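Local coordinates for uncharacterized hypothetical protein (Bacteroides uniformis, PDB 4EIU) that is of unknown function but belongs to the DUF3823 family, with a probably transthyretin-like N-terminal domain followed by a second beta-sandwich, at residues Pro78-Val83 with Arg146-Pro151; Ala132-Thr137 with Thr163-Phe168. All coordinates share one frame; numbering follows the deposited sequence.

Contact 1 (Pro78-Val83 with Arg146-Pro151); sequences PFIPLV and REKIQP
Ile80 and Pro81 meet Lys148 and Ile149 in a small apolar loop-on-helix contact, where the loop between strands 69-76 and 83-85 of the N-terminal, transthyretin-clan domain faces helix 142-149. Arg146 O accepts the backbone bond from Gln150 N at 2.9 Å. Lys148 comes next and touches with the root of its side chain: its CB lies 4.2 Å from Ile80 CG2, and the two side chains cross at about a right angle. Beyond CG the lysine runs extended past the loop, and its NZ hydrogen-bonds Gln112 OE1; Ile80 itself makes backbone bonds with Gln112, so one residue ties to both sides. Ile149 supplies the deeper half. With CG1 opposite the carbonyl carbon (chi1 -71°) and CD1 extended beyond it (chi2 162°), its delta methyl is carried out from the helix to the loop, while Trp155 and Tyr227 also touch this side chain. No hydrogen bond joins the two segments. The CD1 methyl of Ile149 sits in the notch between two neighbours, 4.3 Å from Ile80 CG2 and 4.1 Å from Pro81 CD on the proline ring.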
ATOM      1  N   PRO A  78       1.596   0.277  -3.393  1.00 36.13           N
ATOM      2  CA  PRO A  78       2.610  -0.744  -3.032  1.00 33.10           C
ATOM      3  C   PRO A  78       2.435  -2.012  -3.881  1.00 33.31           C
ATOM      4  O   PRO A  78       2.188  -3.089  -3.376  1.00 35.13           O
ATOM      5  CB  PRO A  78       2.325  -0.977  -1.545  1.00 37.72           C
ATOM      6  CG  PRO A  78       0.825  -0.860  -1.465  1.00 37.55           C
ATOM      7  CD  PRO A  78       0.516   0.302  -2.389  1.00 35.93           C
ATOM      8  N   PHE A  79       2.580  -1.805  -5.178  1.00 34.78           N
ATOM      9  CA  PHE A  79       2.380  -2.813  -6.201  1.00 34.38           C
ATOM     10  C   PHE A  79       3.097  -2.410  -7.495  1.00 34.09           C
ATOM     11  O   PHE A  79       3.387  -1.237  -7.748  1.00 35.14           O
ATOM     12  CB  PHE A  79       0.889  -3.140  -6.418  1.00 33.07           C
ATOM     13  CG  PHE A  79       0.002  -1.933  -6.656  1.00 31.76           C
ATOM     14  CD1 PHE A  79      -0.031  -1.310  -7.881  1.00 33.65           C
ATOM     15  CD2 PHE A  79      -0.837  -1.464  -5.628  1.00 34.86           C
ATOM     16  CE1 PHE A  79      -0.913  -0.241  -8.100  1.00 34.13           C
ATOM     17  CE2 PHE A  79      -1.695  -0.375  -5.828  1.00 31.37           C
ATOM     18  CZ  PHE A  79      -1.713   0.228  -7.060  1.00 34.25           C
ATOM     19  N   ILE A  80       3.351  -3.412  -8.336  1.00 35.78           N
ATOM     20  CA  ILE A  80       4.058  -3.205  -9.581  1.00 34.72           C
ATOM     21  C   ILE A  80       3.359  -2.102 -10.346  1.00 32.16           C
ATOM     22  O   ILE A  80       2.128  -2.142 -10.501  1.00 35.45           O
ATOM     23  CB  ILE A  80       4.106  -4.486 -10.449  1.00 37.03           C
ATOM     24  CG1 ILE A  80       5.043  -5.510  -9.785  1.00 37.17           C
ATOM     25  CG2 ILE A  80       4.640  -4.162 -11.857  1.00 35.86           C
ATOM     26  CD1 ILE A  80       5.228  -6.799 -10.583  1.00 35.29           C
ATOM     27  N   PRO A  81       4.112  -1.097 -10.779  1.00 31.17           N
ATOM     28  CA  PRO A  81       3.419  -0.038 -11.562  1.00 35.76           C
ATOM     29  C   PRO A  81       2.643  -0.561 -12.757  1.00 33.25           C
ATOM     30  O   PRO A  81       3.170  -1.403 -13.533  1.00 34.22           O
ATOM     31  CB  PRO A  81       4.559   0.847 -12.031  1.00 38.23           C
ATOM     32  CG  PRO A  81       5.637   0.632 -11.005  1.00 38.17           C
ATOM     33  CD  PRO A  81       5.534  -0.801 -10.588  1.00 36.79           C
ATOM     34  N   LEU A  82       1.409  -0.068 -12.899  1.00 34.85           N
ATOM     35  CA  LEU A  82       0.523  -0.412 -13.990  1.00 39.07           C
ATOM     36  C   LEU A  82       0.822   0.408 -15.232  1.00 39.85           C
ATOM     37  O   LEU A  82       0.519  -0.016 -16.333  1.00 37.07           O
ATOM     38  CB  LEU A  82      -0.954  -0.145 -13.548  1.00 36.63           C
ATOM     39  CG  LEU A  82      -1.423  -1.028 -12.373  1.00 40.29           C
ATOM     40  CD1 LEU A  82      -2.870  -0.614 -12.015  1.00 38.58           C
ATOM     41  CD2 LEU A  82      -1.304  -2.530 -12.687  1.00 39.13           C
ATOM     42  N   VAL A  83       1.366   1.615 -15.051  1.00 35.55           N
ATOM     43  CA  VAL A  83       1.733   2.459 -16.149  1.00 37.43           C
ATOM     44  C   VAL A  83       3.249   2.531 -16.156  1.00 41.27           C
ATOM     45  O   VAL A  83       3.847   3.102 -15.246  1.00 41.03           O
ATOM     46  CB  VAL A  83       1.088   3.857 -16.059  1.00 37.27           C
ATOM     47  CG1 VAL A  83       1.437   4.720 -17.303  1.00 37.96           C
ATOM     48  CG2 VAL A  83      -0.435   3.715 -15.917  1.00 37.05           C
ATOM     49  N   ARG A 146      10.982  -8.549 -11.787  1.00 38.99           N
ATOM     50  CA  ARG A 146      12.014  -8.219 -12.755  1.00 42.72           C
ATOM     51  C   ARG A 146      11.521  -8.166 -14.214  1.00 41.05           C
ATOM     52  O   ARG A 146      11.888  -7.271 -14.964  1.00 40.22           O
ATOM     53  CB  ARG A 146      13.180  -9.203 -12.669  1.00 43.54           C
ATOM     54  CG  ARG A 146      14.321  -8.776 -13.575  1.00 49.02           C
ATOM     55  CD  ARG A 146      15.626  -9.462 -13.193  1.00 55.25           C
ATOM     56  NE  ARG A 146      15.478 -10.895 -13.382  1.00 57.08           N
ATOM     57  CZ  ARG A 146      16.476 -11.767 -13.336  1.00 72.18           C
ATOM     58  NH1 ARG A 146      17.718 -11.351 -13.124  1.00 73.88           N
ATOM     59  NH2 ARG A 146      16.233 -13.055 -13.544  1.00 81.34           N
ATOM     60  N   GLU A 147      10.736  -9.157 -14.633  1.00 44.29           N
ATOM     61  CA  GLU A 147      10.215  -9.168 -16.013  1.00 41.54           C
ATOM     62  C   GLU A 147       9.479  -7.851 -16.351  1.00 42.19           C
ATOM     63  O   GLU A 147       9.623  -7.328 -17.448  1.00 40.06           O
ATOM     64  CB  GLU A 147       9.246 -10.354 -16.214  1.00 52.19           C
ATOM     65  CG  GLU A 147       8.332 -10.212 -17.437  1.00 60.54           C
ATOM     66  CD  GLU A 147       7.040 -11.058 -17.420  1.00 83.40           C
ATOM     67  OE1 GLU A 147       6.484 -11.415 -16.359  1.00 66.37           O
ATOM     68  OE2 GLU A 147       6.531 -11.343 -18.520  1.00 76.92           O
ATOM     69  N   LYS A 148       8.697  -7.310 -15.419  1.00 39.81           N
ATOM     70  CA  LYS A 148       7.909  -6.125 -15.730  1.00 40.56           C
ATOM     71  C   LYS A 148       8.699  -4.809 -15.506  1.00 40.37           C
ATOM     72  O   LYS A 148       8.461  -3.820 -16.180  1.00 38.40           O
ATOM     73  CB  LYS A 148       6.595  -6.127 -14.952  1.00 41.32           C
ATOM     74  CG  LYS A 148       5.699  -7.311 -15.377  1.00 46.66           C
ATOM     75  CD  LYS A 148       4.305  -7.242 -14.796  1.00 42.06           C
ATOM     76  CE  LYS A 148       3.367  -8.300 -15.438  1.00 42.99           C
ATOM     77  NZ  LYS A 148       1.992  -8.190 -14.870  1.00 44.14           N
ATOM     78  N   ILE A 149       9.632  -4.806 -14.563  1.00 38.54           N
ATOM     79  CA  ILE A 149      10.339  -3.564 -14.184  1.00 37.09           C
ATOM     80  C   ILE A 149      11.700  -3.368 -14.862  1.00 36.17           C
ATOM     81  O   ILE A 149      12.024  -2.243 -15.244  1.00 38.25           O
ATOM     82  CB  ILE A 149      10.384  -3.453 -12.635  1.00 38.56           C
ATOM     83  CG1 ILE A 149       8.938  -3.149 -12.161  1.00 39.92           C
ATOM     84  CG2 ILE A 149      11.329  -2.339 -12.157  1.00 35.39           C
ATOM     85  CD1 ILE A 149       8.697  -3.428 -10.693  1.00 38.95           C
ATOM     86  N   GLN A 150      12.495  -4.444 -15.001  1.00 40.12           N
ATOM     87  CA  GLN A 150      13.804  -4.347 -15.712  1.00 43.09           C
ATOM     88  C   GLN A 150      13.709  -3.615 -17.062  1.00 43.09           C
ATOM     89  O   GLN A 150      14.559  -2.750 -17.315  1.00 42.50           O
ATOM     90  CB  GLN A 150      14.495  -5.691 -15.819  1.00 43.46           C
ATOM     91  CG  GLN A 150      15.933  -5.722 -16.360  1.00 56.61           C
ATOM     92  CD  GLN A 150      16.597  -7.104 -16.213  1.00 65.82           C
ATOM     93  OE1 GLN A 150      15.903  -8.126 -16.129  1.00 70.03           O
ATOM     94  NE2 GLN A 150      17.949  -7.151 -16.204  1.00 72.77           N
ATOM     95  N   PRO A 151      12.626  -3.853 -17.867  1.00 46.43           N
ATOM     96  CA  PRO A 151      12.599  -3.156 -19.195  1.00 48.49           C
ATOM     97  C   PRO A 151      12.488  -1.651 -19.119  1.00 43.05           C
ATOM     98  O   PRO A 151      12.759  -0.970 -20.090  1.00 44.33           O
ATOM     99  CB  PRO A 151      11.367  -3.770 -19.908  1.00 47.78           C
ATOM    100  CG  PRO A 151      11.240  -5.145 -19.306  1.00 51.47           C
ATOM    101  CD  PRO A 151      11.639  -4.967 -17.832  1.00 46.43           C
TER

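Contact 2 (Ala132-Thr137 with Thr163-Phe168); sequences AQVRVT and TDIQFF
Ala132, Val134 and Val136 point from one strand toward Ile165 and Phe167 of the other, a face-to-face beta-sandwich contact. The short strand axes are 9.6 Å apart and run at 141°, too far for pairing, and no hydrogen bond crosses. Aliphatic packing centres on Ile165. Its CD1 lies 4.0 Å from Val136 CG2, the two side chains sliding past each other in opposite directions. Its CG1 stands beside the backbone N (chi1 -72°), which leaves CG2 opposite that N and turned to Val134 CG1 at 4.4 Å. The aromatic part is one methyl against a ring: Ala132 CB meets Phe167 obliquely, 3.8 Å from CE1 and 4.0 Å from CZ. Polar bonds keep to the other side of strand 163-168. There Asp164 OD1 accepts Thr163 OG1 (2.7 Å) on its anti side, though 32° out of the carboxylate plane, and Asp164 OD2 accepts Gln166 NE2 (2.7 Å) from well above that plane. Arg224 NE (salt bridge to OD1) and Trp238 NE1 (bond to OD2) likely favour the charged carboxylate. The apolar layer lies between sheet 115-126/129-138/202-206 and the sheet containing 162-170 and 216-225: Phe119 and Ile205 touch Phe167 from the first, Val219 from the second.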
ATOM      1  N   ALA A 132       4.442  -8.758  19.183  1.00 80.65           N
ATOM      2  CA  ALA A 132       3.714  -9.447  18.126  1.00 80.98           C
ATOM      3  C   ALA A 132       4.649 -10.248  17.240  1.00 77.53           C
ATOM      4  O   ALA A 132       5.836  -9.941  17.148  1.00 83.02           O
ATOM      5  CB  ALA A 132       2.958  -8.428  17.278  1.00 71.51           C
ATOM      6  N   GLN A 133       4.084 -11.261  16.580  1.00 81.30           N
ATOM      7  CA  GLN A 133       4.748 -12.030  15.534  1.00 79.39           C
ATOM      8  C   GLN A 133       4.241 -11.574  14.160  1.00 77.21           C
ATOM      9  O   GLN A 133       3.030 -11.630  13.882  1.00 78.64           O
ATOM     10  CB  GLN A 133       4.476 -13.527  15.725  1.00 85.87           C
ATOM     11  CG  GLN A 133       4.919 -14.066  17.081  1.00 95.79           C
ATOM     12  CD  GLN A 133       6.430 -14.064  17.227  1.00 98.88           C
ATOM     13  OE1 GLN A 133       7.013 -13.162  17.830  1.00107.29           O
ATOM     14  NE2 GLN A 133       7.072 -15.064  16.651  1.00 94.22           N
ATOM     15  N   VAL A 134       5.160 -11.100  13.317  1.00 70.17           N
ATOM     16  CA  VAL A 134       4.834 -10.613  11.964  1.00 65.72           C
ATOM     17  C   VAL A 134       5.449 -11.536  10.924  1.00 69.88           C
ATOM     18  O   VAL A 134       6.617 -11.943  11.057  1.00 69.43           O
ATOM     19  CB  VAL A 134       5.344  -9.170  11.714  1.00 64.83           C
ATOM     20  CG1 VAL A 134       5.047  -8.726  10.283  1.00 60.68           C
ATOM     21  CG2 VAL A 134       4.684  -8.191  12.679  1.00 66.32           C
ATOM     22  N   ARG A 135       4.683 -11.870   9.883  1.00 67.50           N
ATOM     23  CA  ARG A 135       5.230 -12.674   8.790  1.00 69.76           C
ATOM     24  C   ARG A 135       5.175 -11.893   7.478  1.00 64.62           C
ATOM     25  O   ARG A 135       4.098 -11.540   7.018  1.00 56.44           O
ATOM     26  CB  ARG A 135       4.498 -14.007   8.658  1.00 70.49           C
ATOM     27  CG  ARG A 135       5.129 -14.912   7.608  1.00 75.46           C
ATOM     28  CD  ARG A 135       4.179 -15.975   7.091  1.00 83.30           C
ATOM     29  NE  ARG A 135       4.150 -17.080   8.010  1.00 93.04           N
ATOM     30  CZ  ARG A 135       3.101 -17.536   8.702  1.00 95.13           C
ATOM     31  NH1 ARG A 135       1.878 -17.033   8.598  1.00 98.75           N
ATOM     32  NH2 ARG A 135       3.300 -18.553   9.510  1.00 86.37           N
ATOM     33  N   VAL A 136       6.340 -11.630   6.880  1.00 58.33           N
ATOM     34  CA  VAL A 136       6.421 -10.970   5.573  1.00 57.30           C
ATOM     35  C   VAL A 136       6.768 -11.965   4.462  1.00 55.13           C
ATOM     36  O   VAL A 136       7.733 -12.743   4.561  1.00 54.44           O
ATOM     37  CB  VAL A 136       7.436  -9.811   5.586  1.00 55.63           C
ATOM     38  CG1 VAL A 136       7.512  -9.124   4.208  1.00 50.57           C
ATOM     39  CG2 VAL A 136       7.073  -8.815   6.687  1.00 53.63           C
ATOM     40  N   THR A 137       5.984 -11.940   3.393  1.00 50.29           N
ATOM     41  CA  THR A 137       6.277 -12.753   2.192  1.00 51.96           C
ATOM     42  C   THR A 137       6.163 -11.920   0.929  1.00 50.37           C
ATOM     43  O   THR A 137       5.534 -10.860   0.925  1.00 47.21           O
ATOM     44  CB  THR A 137       5.332 -13.985   2.076  1.00 51.47           C
ATOM     45  OG1 THR A 137       3.980 -13.553   2.226  1.00 59.43           O
ATOM     46  CG2 THR A 137       5.639 -15.074   3.149  1.00 56.59           C
ATOM     47  N   THR A 163      13.292  -3.482   3.237  1.00 45.62           N
ATOM     48  CA  THR A 163      14.100  -2.477   3.955  1.00 45.41           C
ATOM     49  C   THR A 163      13.701  -2.346   5.415  1.00 49.88           C
ATOM     50  O   THR A 163      14.512  -1.932   6.239  1.00 56.25           O
ATOM     51  CB  THR A 163      14.028  -1.085   3.254  1.00 49.47           C
ATOM     52  OG1 THR A 163      12.668  -0.595   3.236  1.00 46.18           O
ATOM     53  CG2 THR A 163      14.536  -1.179   1.778  1.00 50.01           C
ATOM     54  N   ASP A 164      12.452  -2.666   5.753  1.00 51.50           N
ATOM     55  CA  ASP A 164      11.977  -2.466   7.123  1.00 50.99           C
ATOM     56  C   ASP A 164      10.644  -3.131   7.396  1.00 58.69           C
ATOM     57  O   ASP A 164       9.908  -3.409   6.460  1.00 53.08           O
ATOM     58  CB  ASP A 164      11.885  -0.963   7.479  1.00 50.18           C
ATOM     59  CG  ASP A 164      10.962  -0.173   6.556  1.00 52.96           C
ATOM     60  OD1 ASP A 164      11.440   0.273   5.503  1.00 51.94           O
ATOM     61  OD2 ASP A 164       9.784   0.044   6.922  1.00 51.60           O
ATOM     62  N   ILE A 165      10.378  -3.394   8.683  1.00 56.58           N
ATOM     63  CA  ILE A 165       9.058  -3.727   9.190  1.00 56.01           C
ATOM     64  C   ILE A 165       8.649  -2.640  10.171  1.00 63.67           C
ATOM     65  O   ILE A 165       9.454  -2.194  10.986  1.00 60.41           O
ATOM     66  CB  ILE A 165       9.015  -5.066   9.948  1.00 65.56           C
ATOM     67  CG1 ILE A 165       9.162  -6.234   8.968  1.00 60.26           C
ATOM     68  CG2 ILE A 165       7.701  -5.193  10.744  1.00 58.72           C
ATOM     69  CD1 ILE A 165       9.452  -7.573   9.631  1.00 60.67           C
ATOM     70  N   GLN A 166       7.389  -2.229  10.111  1.00 56.97           N
ATOM     71  CA  GLN A 166       6.859  -1.251  11.067  1.00 64.43           C
ATOM     72  C   GLN A 166       5.820  -1.942  11.903  1.00 63.65           C
ATOM     73  O   GLN A 166       5.068  -2.774  11.377  1.00 56.34           O
ATOM     74  CB  GLN A 166       6.189  -0.083  10.334  1.00 59.42           C
ATOM     75  CG  GLN A 166       7.092   0.623   9.333  1.00 55.39           C
ATOM     76  CD  GLN A 166       8.260   1.294   9.998  1.00 62.33           C
ATOM     77  OE1 GLN A 166       8.090   1.962  11.024  1.00 57.56           O
ATOM     78  NE2 GLN A 166       9.462   1.135   9.425  1.00 55.08           N
ATOM     79  N   PHE A 167       5.779  -1.582  13.190  1.00 60.87           N
ATOM     80  CA  PHE A 167       4.722  -1.961  14.096  1.00 59.38           C
ATOM     81  C   PHE A 167       4.062  -0.656  14.540  1.00 61.05           C
ATOM     82  O   PHE A 167       4.550   0.034  15.433  1.00 63.21           O
ATOM     83  CB  PHE A 167       5.325  -2.765  15.243  1.00 67.57           C
ATOM     84  CG  PHE A 167       4.335  -3.360  16.192  1.00 71.40           C
ATOM     85  CD1 PHE A 167       3.257  -4.094  15.747  1.00 69.36           C
ATOM     86  CD2 PHE A 167       4.538  -3.245  17.566  1.00 73.87           C
ATOM     87  CE1 PHE A 167       2.381  -4.677  16.645  1.00 69.04           C
ATOM     88  CE2 PHE A 167       3.665  -3.823  18.461  1.00 74.68           C
ATOM     89  CZ  PHE A 167       2.575  -4.530  17.999  1.00 75.66           C
ATOM     90  N   PHE A 168       2.999  -0.280  13.821  1.00 57.80           N
ATOM     91  CA  PHE A 168       2.276   0.947  14.081  1.00 60.85           C
ATOM     92  C   PHE A 168       1.319   0.707  15.243  1.00 62.44           C
ATOM     93  O   PHE A 168       0.617  -0.300  15.292  1.00 59.33           O
ATOM     94  CB  PHE A 168       1.501   1.421  12.852  1.00 59.44           C
ATOM     95  CG  PHE A 168       2.372   1.867  11.702  1.00 58.14           C
ATOM     96  CD1 PHE A 168       3.256   2.931  11.845  1.00 57.40           C
ATOM     97  CD2 PHE A 168       2.266   1.259  10.452  1.00 52.93           C
ATOM     98  CE1 PHE A 168       4.037   3.358  10.771  1.00 57.79           C
ATOM     99  CE2 PHE A 168       3.048   1.673   9.378  1.00 51.00           C
ATOM    100  CZ  PHE A 168       3.919   2.733   9.528  1.00 56.12           C
TER

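How the contacts relate
Contacts 1 and 2 lie about 23 Å apart between centres, with nearest atoms about 9 Å apart, so they do not touch. Along the chain their segments alternate: 78-83, 132-137, 146-151, 163-168. The chain leaves strand 129-138 of contact 2, passes through helix 142-149 of contact 1, and returns to contact 2 in strand 162-170. The connection between two strands in opposing sheets of the second sandwich therefore carries the helix that meets the N-terminal domain. Contact 2 is internal to that sandwich, forming part of its core, whereas contact 1 joins it to the loop 78-83. Three of the four segments, 132-137, 146-151 and 163-168, thus follow one another, while 78-83 comes earlier, from the N-terminal domain.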